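Long-range contacts in extracellular ligand-binding receptor (Rhodopseudomonas palustris, PDB 3SG0), which probably serves as the periplasmic solute-binding component of a transport system, taking up small aromatic acids such as benzoylformate in its ligand pocket: residues F307-W312 against A351-L356; G163-S168 against V218-A223; S72-A77 against T99-P104. One frame throughout, in Å; residues are numbered along the deposited sequence.

Interaction 1: residues F307-W312 against A351-L356. With 173 (benzoyl-formic acid), chain B.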
loop_
_atom_site.group_PDB
_atom_site.type_symbol
_atom_site.label_atom_id
_atom_site.label_comp_id
_atom_site.label_asym_id
_atom_site.label_seq_id
_atom_site.Cartn_x
_atom_site.Cartn_y
_atom_site.Cartn_z
ATOM N N PHE A 307 -7.701 0.585 0.312
ATOM C CA PHE A 307 -6.829 0.924 -0.803
ATOM C C PHE A 307 -7.118 2.294 -1.394
ATOM O O PHE A 307 -6.209 2.951 -1.888
ATOM C CB PHE A 307 -6.762 -0.219 -1.814
ATOM C CG PHE A 307 -6.164 -1.438 -1.209
ATOM C CD1 PHE A 307 -6.954 -2.494 -0.773
ATOM C CD2 PHE A 307 -4.805 -1.474 -0.947
ATOM C CE1 PHE A 307 -6.378 -3.585 -0.132
ATOM C CE2 PHE A 307 -4.232 -2.560 -0.303
ATOM C CZ PHE A 307 -5.017 -3.610 0.108
ATOM N N GLY A 308 -8.364 2.752 -1.299
ATOM C CA GLY A 308 -8.685 4.098 -1.735
ATOM C C GLY A 308 -7.970 5.157 -0.905
ATOM O O GLY A 308 -7.649 6.251 -1.388
ATOM N N VAL A 309 -7.716 4.838 0.360
ATOM C CA VAL A 309 -7.079 5.799 1.251
ATOM C C VAL A 309 -5.622 6.038 0.872
ATOM O O VAL A 309 -5.047 7.051 1.253
ATOM C CB VAL A 309 -7.255 5.425 2.748
ATOM C CG1 VAL A 309 -6.031 4.691 3.300
ATOM C CG2 VAL A 309 -7.532 6.681 3.563
ATOM N N HIS A 310 -5.025 5.134 0.108
ATOM C CA HIS A 310 -3.652 5.361 -0.345
ATOM C C HIS A 310 -3.619 6.497 -1.354
ATOM O O HIS A 310 -2.644 7.255 -1.410
ATOM C CB HIS A 310 -3.048 4.051 -0.852
ATOM C CG HIS A 310 -3.030 3.026 0.224
ATOM N ND1 HIS A 310 -3.077 1.657 0.042
ATOM C CD2 HIS A 310 -3.022 3.234 1.558
ATOM C CE1 HIS A 310 -3.085 1.070 1.232
ATOM N NE2 HIS A 310 -3.044 2.007 2.162
ATOM N N LEU A 311 -4.689 6.650 -2.127
ATOM C CA LEU A 311 -4.823 7.819 -2.993
ATOM C C LEU A 311 -5.143 9.053 -2.144
ATOM O O LEU A 311 -4.520 10.108 -2.288
ATOM C CB LEU A 311 -5.900 7.583 -4.052
ATOM C CG LEU A 311 -6.207 8.776 -4.960
ATOM C CD1 LEU A 311 -4.954 9.352 -5.602
ATOM C CD2 LEU A 311 -7.222 8.364 -6.013
ATOM N N TRP A 312 -6.105 8.913 -1.237
ATOM C CA TRP A 312 -6.514 10.026 -0.388
ATOM C C TRP A 312 -5.332 10.627 0.390
ATOM O O TRP A 312 -5.113 11.843 0.358
ATOM C CB TRP A 312 -7.603 9.562 0.576
ATOM C CG TRP A 312 -8.147 10.645 1.449
ATOM C CD1 TRP A 312 -7.743 10.954 2.707
ATOM C CD2 TRP A 312 -9.195 11.564 1.124
ATOM N NE1 TRP A 312 -8.474 12.011 3.195
ATOM C CE2 TRP A 312 -9.378 12.401 2.242
ATOM C CE3 TRP A 312 -10.007 11.752 0.001
ATOM C CZ2 TRP A 312 -10.330 13.420 2.268
ATOM C CZ3 TRP A 312 -10.955 12.763 0.033
ATOM C CH2 TRP A 312 -11.106 13.582 1.157
ATOM N N ALA A 351 -0.697 13.076 11.039
ATOM C CA ALA A 351 -1.482 11.859 11.156
ATOM C C ALA A 351 -2.192 11.593 9.839
ATOM O O ALA A 351 -3.070 12.357 9.433
ATOM C CB ALA A 351 -2.491 11.978 12.292
ATOM N N LEU A 352 -1.787 10.523 9.166
ATOM C CA LEU A 352 -2.457 10.036 7.966
ATOM C C LEU A 352 -3.215 8.770 8.333
ATOM O O LEU A 352 -2.991 8.189 9.391
ATOM C CB LEU A 352 -1.417 9.710 6.885
ATOM C CG LEU A 352 -0.628 10.894 6.317
ATOM C CD1 LEU A 352 0.437 10.413 5.361
ATOM C CD2 LEU A 352 -1.559 11.897 5.626
ATOM N N ASN A 353 -4.095 8.315 7.451
ATOM C CA ASN A 353 -4.735 7.022 7.654
ATOM C C ASN A 353 -3.734 5.882 7.703
ATOM O O ASN A 353 -3.966 4.848 8.334
ATOM C CB ASN A 353 -5.764 6.785 6.568
ATOM C CG ASN A 353 -6.972 7.650 6.756
ATOM O OD1 ASN A 353 -7.862 7.306 7.534
ATOM N ND2 ASN A 353 -7.002 8.804 6.095
ATOM N N ASN A 354 -2.599 6.090 7.040
ATOM C CA ASN A 354 -1.529 5.113 6.989
ATOM C C ASN A 354 -0.602 5.139 8.199
ATOM O O ASN A 354 0.225 4.238 8.344
ATOM C CB ASN A 354 -0.724 5.299 5.694
ATOM C CG ASN A 354 -1.307 4.521 4.535
ATOM O OD1 ASN A 354 -1.092 3.315 4.430
ATOM N ND2 ASN A 354 -2.034 5.195 3.651
ATOM N N GLY A 355 -0.717 6.152 9.053
ATOM C CA GLY A 355 0.144 6.251 10.222
ATOM C C GLY A 355 0.616 7.666 10.463
ATOM O O GLY A 355 0.191 8.602 9.782
ATOM N N LEU A 356 1.490 7.817 11.453
ATOM C CA LEU A 356 2.074 9.114 11.774
ATOM C C LEU A 356 3.314 9.333 10.924
ATOM O O LEU A 356 4.319 8.627 11.071
ATOM C CB LEU A 356 2.421 9.210 13.260
ATOM C CG LEU A 356 3.014 10.554 13.697
ATOM C CD1 LEU A 356 2.005 11.679 13.527
ATOM C CD2 LEU A 356 3.487 10.483 15.141
HETATM O O1B 173 B . 2.873 -3.192 -3.259
HETATM C C1 173 B . 2.208 -4.085 -3.713
HETATM O O1A 173 B . 2.601 -4.847 -4.807
HETATM C C2 173 B . 1.003 -4.591 -2.967
HETATM O O2 173 B . 0.500 -5.634 -3.264
HETATM C C1G 173 B . 0.439 -3.707 -1.900
HETATM C C2D 173 B . 0.265 -2.219 -2.184
HETATM C C2E 173 B . -0.280 -1.304 -1.106
HETATM C C3 173 B . -0.632 -1.890 0.260
HETATM C C1E 173 B . -0.441 -3.397 0.519
HETATM C C1D 173 B . 0.090 -4.321 -0.557
#
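H310 and N354 meet in an unusually close edge contact: CD2 of the imidazole lies only 3.0 Å from ND2 of the N354 amide. The amide nitrogen comes at the rim of the ring, near its plane, and the two flat groups are turned 35° against each other. N353, its neighbour in the turn, brings its amide instead to V309, with ND2 3.3 Å from CG2 of that valine and CB of N353 also resting on the same methyl. ND2 of N353 also comes within 4.1 Å of CD1 of W312, approaching that ring obliquely. Both asparagine nitrogens have their main partner in D313, the next residue of the helix, whose OD1 accepts from N353 and whose OD2 accepts from N354; one carboxylate thus fixes the rotation of both amides. With CG anti to the carbonyl carbon (chi1 -60°), the H310 ring stands between the turn and the ligand, its CE1 4.0 Å from C3 of benzoylformate, while F307 meets the same carbon with CE2 of its ring edge at 3.7 Å. An alanine at H310 would probably open a gap between N354 and the ligand's phenyl group, leaving the amide without its ring neighbour. The arrangement is that of a beta-hairpin with a two-residue loop, closed by a type I turn from L352 to G355, docked on the first turns of a helix that lines the ligand pocket.

Interaction 2: residues G163-S168 against V218-A223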
loop_
_atom_site.group_PDB
_atom_site.type_symbol
_atom_site.label_atom_id
_atom_site.label_comp_id
_atom_site.label_asym_id
_atom_site.label_seq_id
_atom_site.Cartn_x
_atom_site.Cartn_y
_atom_site.Cartn_z
ATOM N N GLY A 163 5.953 -21.931 7.869
ATOM C CA GLY A 163 5.967 -22.094 6.424
ATOM C C GLY A 163 5.851 -20.748 5.734
ATOM O O GLY A 163 5.432 -19.769 6.349
ATOM N N TYR A 164 6.221 -20.686 4.460
ATOM C CA TYR A 164 6.131 -19.438 3.714
ATOM C C TYR A 164 5.689 -19.660 2.272
ATOM O O TYR A 164 6.238 -20.511 1.563
ATOM C CB TYR A 164 7.476 -18.704 3.721
ATOM C CG TYR A 164 7.452 -17.429 2.915
ATOM C CD1 TYR A 164 7.614 -17.451 1.534
ATOM C CD2 TYR A 164 7.239 -16.201 3.530
ATOM C CE1 TYR A 164 7.572 -16.281 0.786
ATOM C CE2 TYR A 164 7.200 -15.035 2.797
ATOM C CZ TYR A 164 7.362 -15.081 1.431
ATOM O OH TYR A 164 7.314 -13.897 0.732
ATOM N N ILE A 165 4.711 -18.871 1.837
ATOM C CA ILE A 165 4.412 -18.729 0.415
ATOM C C ILE A 165 4.154 -17.254 0.146
ATOM O O ILE A 165 3.521 -16.571 0.949
ATOM C CB ILE A 165 3.204 -19.588 -0.033
ATOM C CG1 ILE A 165 2.961 -19.430 -1.535
ATOM C CG2 ILE A 165 1.947 -19.270 0.778
ATOM C CD1 ILE A 165 1.916 -20.389 -2.092
ATOM N N GLY A 166 4.655 -16.750 -0.972
ATOM C CA GLY A 166 4.430 -15.353 -1.297
ATOM C C GLY A 166 4.525 -15.125 -2.789
ATOM O O GLY A 166 4.921 -16.019 -3.544
ATOM N N PHE A 167 4.166 -13.927 -3.226
ATOM C CA PHE A 167 4.266 -13.607 -4.638
ATOM C C PHE A 167 5.723 -13.664 -5.089
ATOM O O PHE A 167 6.640 -13.243 -4.367
ATOM C CB PHE A 167 3.771 -12.191 -4.915
ATOM C CG PHE A 167 2.270 -12.007 -4.858
ATOM C CD1 PHE A 167 1.372 -13.034 -5.143
ATOM C CD2 PHE A 167 1.767 -10.751 -4.562
ATOM C CE1 PHE A 167 -0.005 -12.794 -5.112
ATOM C CE2 PHE A 167 0.414 -10.506 -4.535
ATOM C CZ PHE A 167 -0.480 -11.517 -4.816
ATOM N N SER A 168 5.922 -14.125 -6.318
ATOM C CA SER A 168 7.235 -14.121 -6.957
ATOM C C SER A 168 7.527 -12.745 -7.560
ATOM O O SER A 168 7.736 -12.609 -8.772
ATOM C CB SER A 168 7.301 -15.209 -8.029
ATOM O OG SER A 168 6.142 -15.162 -8.840
ATOM N N VAL A 218 1.866 -20.687 9.151
ATOM C CA VAL A 218 2.276 -20.360 7.794
ATOM C C VAL A 218 2.107 -18.865 7.555
ATOM O O VAL A 218 1.086 -18.278 7.931
ATOM C CB VAL A 218 1.477 -21.154 6.743
ATOM C CG1 VAL A 218 1.897 -20.746 5.335
ATOM C CG2 VAL A 218 1.691 -22.644 6.936
ATOM N N PHE A 219 3.126 -18.265 6.943
ATOM C CA PHE A 219 3.084 -16.880 6.512
ATOM C C PHE A 219 2.803 -16.802 5.018
ATOM O O PHE A 219 3.440 -17.499 4.219
ATOM C CB PHE A 219 4.416 -16.191 6.795
ATOM C CG PHE A 219 4.332 -14.706 6.668
ATOM C CD1 PHE A 219 3.986 -13.942 7.767
ATOM C CD2 PHE A 219 4.517 -14.070 5.445
ATOM C CE1 PHE A 219 3.860 -12.573 7.668
ATOM C CE2 PHE A 219 4.389 -12.689 5.343
ATOM C CZ PHE A 219 4.062 -11.947 6.461
ATOM N N ILE A 220 1.859 -15.939 4.648
ATOM C CA ILE A 220 1.520 -15.695 3.252
ATOM C C ILE A 220 1.801 -14.226 2.930
ATOM O O ILE A 220 1.279 -13.338 3.614
ATOM C CB ILE A 220 0.025 -15.998 2.993
ATOM C CG1 ILE A 220 -0.284 -17.460 3.339
ATOM C CG2 ILE A 220 -0.348 -15.659 1.544
ATOM C CD1 ILE A 220 -1.762 -17.792 3.334
ATOM N N ALA A 221 2.616 -13.975 1.904
ATOM C CA ALA A 221 2.910 -12.614 1.463
ATOM C C ALA A 221 2.233 -12.366 0.119
ATOM O O ALA A 221 2.760 -12.714 -0.942
ATOM C CB ALA A 221 4.410 -12.379 1.365
ATOM N N SER A 222 1.057 -11.759 0.174
ATOM C CA SER A 222 0.191 -11.608 -0.984
ATOM C C SER A 222 -0.639 -10.334 -0.838
ATOM O O SER A 222 -0.508 -9.605 0.149
ATOM C CB SER A 222 -0.698 -12.850 -1.093
ATOM O OG SER A 222 -1.514 -12.817 -2.247
ATOM N N ALA A 223 -1.485 -10.051 -1.820
ATOM C CA ALA A 223 -2.290 -8.836 -1.782
ATOM C C ALA A 223 -3.510 -8.990 -2.667
ATOM O O ALA A 223 -3.464 -9.688 -3.695
ATOM C CB ALA A 223 -1.486 -7.637 -2.222
#
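Y164 and F219 lie side by side on one face of two neighbouring parallel strands, part of the four-stranded parallel sheet in one lobe of this periplasmic binding protein. Their rings point the same way and touch at CE2 of Y164 and CD2 of F219, 3.9 Å apart. CG of Y164 is anti to its backbone N (chi1 178°), and the ring reaches forward along the sheet over the bare backbone of G166; a beta carbon on that glycine would collide with the phenol oxygen. The A221 methyl fills what remains of the hollow, its CB 3.3 Å from OH of Y164. On the reverse face I165 and I220 run alongside each other, CG2 of I165 against CG1 of I220 at 3.8 Å, and P230 of helix 228-236 packs on both. The V218 side chain stands next to G163, which has no side chain to compete for the space. Beneath these bumps the strands are joined by four regular backbone bonds, from F219 N to G163 O, I165 N to F219 O, A221 N to I165 O and F167 N to A221 O. Past the last of them the two chains part, A223 going on to touch benzoylformate. Here the F167 ring closes over S222 in a CH-pi contact, S222 CA lying 3.9 Å from the ring centroid and 18° off its normal. OG of S222, hydrogen-bonded to the phenol of Y196, sits 3.1 Å from CZ of F167.

Interaction 3: residues S72-A77 against T99-P104; sequences SDPTKA and TPVSLP. With 173 (benzoyl-formic acid), chain B.
V101 and A77 supply the tightest apolar contact between these two helix starts, CG1 of the valine lying 3.3 Å from CB of the alanine, closer than carbons usually pack. The valine's CG1 is anti to its backbone N (chi1 -177°), which sends that methyl to A77. P74 lies across V101 at about a right angle, its CD facing CG2, and its CB also touches CG of P104 at 4.2 Å.

Contacts of carbon with backbone carbonyls form a second group. CG2 of V101, beside the backbone N, goes to the loop before helix 74-86 and meets S72 O at 3.4 Å. CG of P74 sits 3.6 Å from P100 O; P104, four residues on, is a proline and has no N-H to offer that oxygen, and the helix is kinked there. V101 O is buried by the contact and has no polar partner in the model.

The hydrogen bonds near the contact serve the helix starts and the ligand rather than joining the two segments. D73 is the N-cap of helix 74-86: in the conformer described, OD2 accepts from K76 N at 2.9 Å, while A77 N bonds to D73 O. At the start of helix 99-111, T99 grips the benzoylformate carboxylate twice, N donating to O1A at 2.7 Å with an almost straight bond (176°), and OG1 donating to O1B, also at 2.7 Å. That hydroxyl in turn accepts from A122 N, which helps to fix its direction.

The segments therefore meet through hydrocarbon packed on hydrocarbon and on backbone carbonyls, leaving the amino end of helix 99-111 to face the ligand, where its N-H and the helix dipole would probably favour a negatively charged carboxylate, together with R198.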
loop_
_atom_site.group_PDB
_atom_site.type_symbol
_atom_site.label_atom_id
_atom_site.label_comp_id
_atom_site.label_asym_id
_atom_site.label_seq_id
_atom_site.Cartn_x
_atom_site.Cartn_y
_atom_site.Cartn_z
ATOM N N SER A 72 -2.757 -3.542 -13.964
ATOM C CA SER A 72 -1.753 -4.284 -13.181
ATOM C C SER A 72 -0.525 -4.640 -14.021
ATOM O O SER A 72 0.183 -5.595 -13.703
ATOM C CB SER A 72 -2.330 -5.574 -12.568
ATOM O OG SER A 72 -3.536 -5.355 -11.851
ATOM N N ASP A 73 -0.261 -3.865 -15.072
ATOM C CA ASP A 73 0.810 -4.184 -16.003
ATOM C C ASP A 73 1.868 -3.088 -16.015
ATOM O O ASP A 73 1.574 -1.926 -16.295
ATOM C CB ASP A 73 0.249 -4.387 -17.409
ATOM C CG ASP A 73 1.319 -4.730 -18.411
ATOM O OD1 ASP A 73 1.821 -5.872 -18.362
ATOM O OD2 ASP A 73 1.664 -3.862 -19.238
ATOM N N PRO A 74 3.124 -3.453 -15.693
ATOM C CA PRO A 74 4.165 -2.414 -15.645
ATOM C C PRO A 74 4.350 -1.666 -16.964
ATOM O O PRO A 74 4.595 -0.462 -16.954
ATOM C CB PRO A 74 5.434 -3.196 -15.279
ATOM C CG PRO A 74 4.928 -4.434 -14.579
ATOM C CD PRO A 74 3.631 -4.771 -15.271
ATOM N N THR A 75 4.219 -2.353 -18.092
ATOM C CA THR A 75 4.397 -1.696 -19.383
ATOM C C THR A 75 3.309 -0.646 -19.607
ATOM O O THR A 75 3.577 0.473 -20.056
ATOM C CB THR A 75 4.401 -2.724 -20.530
ATOM O OG1 THR A 75 5.517 -3.608 -20.364
ATOM C CG2 THR A 75 4.510 -2.034 -21.873
ATOM N N LYS A 76 2.072 -1.004 -19.288
ATOM C CA LYS A 76 0.976 -0.067 -19.447
ATOM C C LYS A 76 1.086 1.110 -18.480
ATOM O O LYS A 76 0.754 2.232 -18.834
ATOM C CB LYS A 76 -0.376 -0.758 -19.290
ATOM C CG LYS A 76 -1.544 0.121 -19.713
ATOM C CD LYS A 76 -2.850 -0.656 -19.851
ATOM C CE LYS A 76 -3.974 0.230 -20.383
ATOM N NZ LYS A 76 -3.741 0.678 -21.790
ATOM N N ALA A 77 1.533 0.854 -17.258
ATOM C CA ALA A 77 1.715 1.943 -16.305
ATOM C C ALA A 77 2.756 2.933 -16.819
ATOM O O ALA A 77 2.581 4.139 -16.691
ATOM C CB ALA A 77 2.113 1.410 -14.935
ATOM N N THR A 99 3.661 -2.955 -6.430
ATOM C CA THR A 99 5.094 -2.742 -6.465
ATOM C C THR A 99 5.728 -2.990 -7.843
ATOM O O THR A 99 6.442 -2.125 -8.345
ATOM C CB THR A 99 5.794 -3.546 -5.353
ATOM O OG1 THR A 99 5.422 -3.010 -4.080
ATOM C CG2 THR A 99 7.295 -3.469 -5.498
ATOM N N PRO A 100 5.485 -4.153 -8.474
ATOM C CA PRO A 100 6.110 -4.376 -9.785
ATOM C C PRO A 100 5.689 -3.326 -10.814
ATOM O O PRO A 100 6.459 -2.967 -11.708
ATOM C CB PRO A 100 5.598 -5.771 -10.191
ATOM C CG PRO A 100 4.394 -6.031 -9.324
ATOM C CD PRO A 100 4.680 -5.311 -8.039
ATOM N N VAL A 101 4.458 -2.854 -10.699
ATOM C CA VAL A 101 3.919 -1.882 -11.638
ATOM C C VAL A 101 4.512 -0.497 -11.389
ATOM O O VAL A 101 4.733 0.280 -12.323
ATOM C CB VAL A 101 2.379 -1.865 -11.573
ATOM C CG1 VAL A 101 1.812 -0.911 -12.583
ATOM C CG2 VAL A 101 1.828 -3.269 -11.796
ATOM N N SER A 102 4.794 -0.199 -10.123
ATOM C CA SER A 102 5.324 1.107 -9.725
ATOM C C SER A 102 6.818 1.282 -9.958
ATOM O O SER A 102 7.280 2.396 -10.185
ATOM C CB SER A 102 5.045 1.355 -8.247
ATOM O OG SER A 102 3.655 1.444 -7.999
ATOM N N LEU A 103 7.580 0.199 -9.865
ATOM C CA LEU A 103 9.033 0.304 -9.962
ATOM C C LEU A 103 9.548 1.085 -11.178
ATOM O O LEU A 103 10.388 1.965 -11.017
ATOM C CB LEU A 103 9.688 -1.077 -9.878
ATOM C CG LEU A 103 9.903 -1.586 -8.457
ATOM C CD1 LEU A 103 10.197 -3.084 -8.457
ATOM C CD2 LEU A 103 11.022 -0.803 -7.774
ATOM N N PRO A 104 9.046 0.789 -12.387
ATOM C CA PRO A 104 9.549 1.519 -13.559
ATOM C C PRO A 104 9.173 2.994 -13.546
ATOM O O PRO A 104 9.782 3.778 -14.280
ATOM C CB PRO A 104 8.875 0.807 -14.740
ATOM C CG PRO A 104 7.673 0.118 -14.149
ATOM C CD PRO A 104 8.110 -0.286 -12.762
HETATM O O1B 173 B . 2.873 -3.192 -3.259
HETATM C C1 173 B . 2.208 -4.085 -3.713
HETATM O O1A 173 B . 2.601 -4.847 -4.807
HETATM C C2 173 B . 1.003 -4.591 -2.967
HETATM O O2 173 B . 0.500 -5.634 -3.264
HETATM C C1G 173 B . 0.439 -3.707 -1.900
HETATM C C2D 173 B . 0.265 -2.219 -2.184
HETATM C C2E 173 B . -0.280 -1.304 -1.106
HETATM C C3 173 B . -0.632 -1.890 0.260
HETATM C C1E 173 B . -0.441 -3.397 0.519
HETATM C C1D 173 B . 0.090 -4.321 -0.557
#

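How the interactions relate
From the N terminus the three contacts follow one another in series, and none nests in or crosses another. Interaction 3 closes the first loop, bringing the starts of helices 74-86 and 99-111 together after the chain has passed through strand 92-94 of the six-stranded sheet. Interaction 2 then pairs strands 161-167 and 217-221 as neighbours in the four-stranded sheet of the other lobe, after an excursion that includes edge strand 189-196. Interaction 1 comes last, returning the chain after helices 306-328 and 334-344 to set hairpin 350-357 on the start of the former. The contacts do not touch, their centres lying 20 to 24 Å apart, yet each reaches benzoylformate from a different part of the fold.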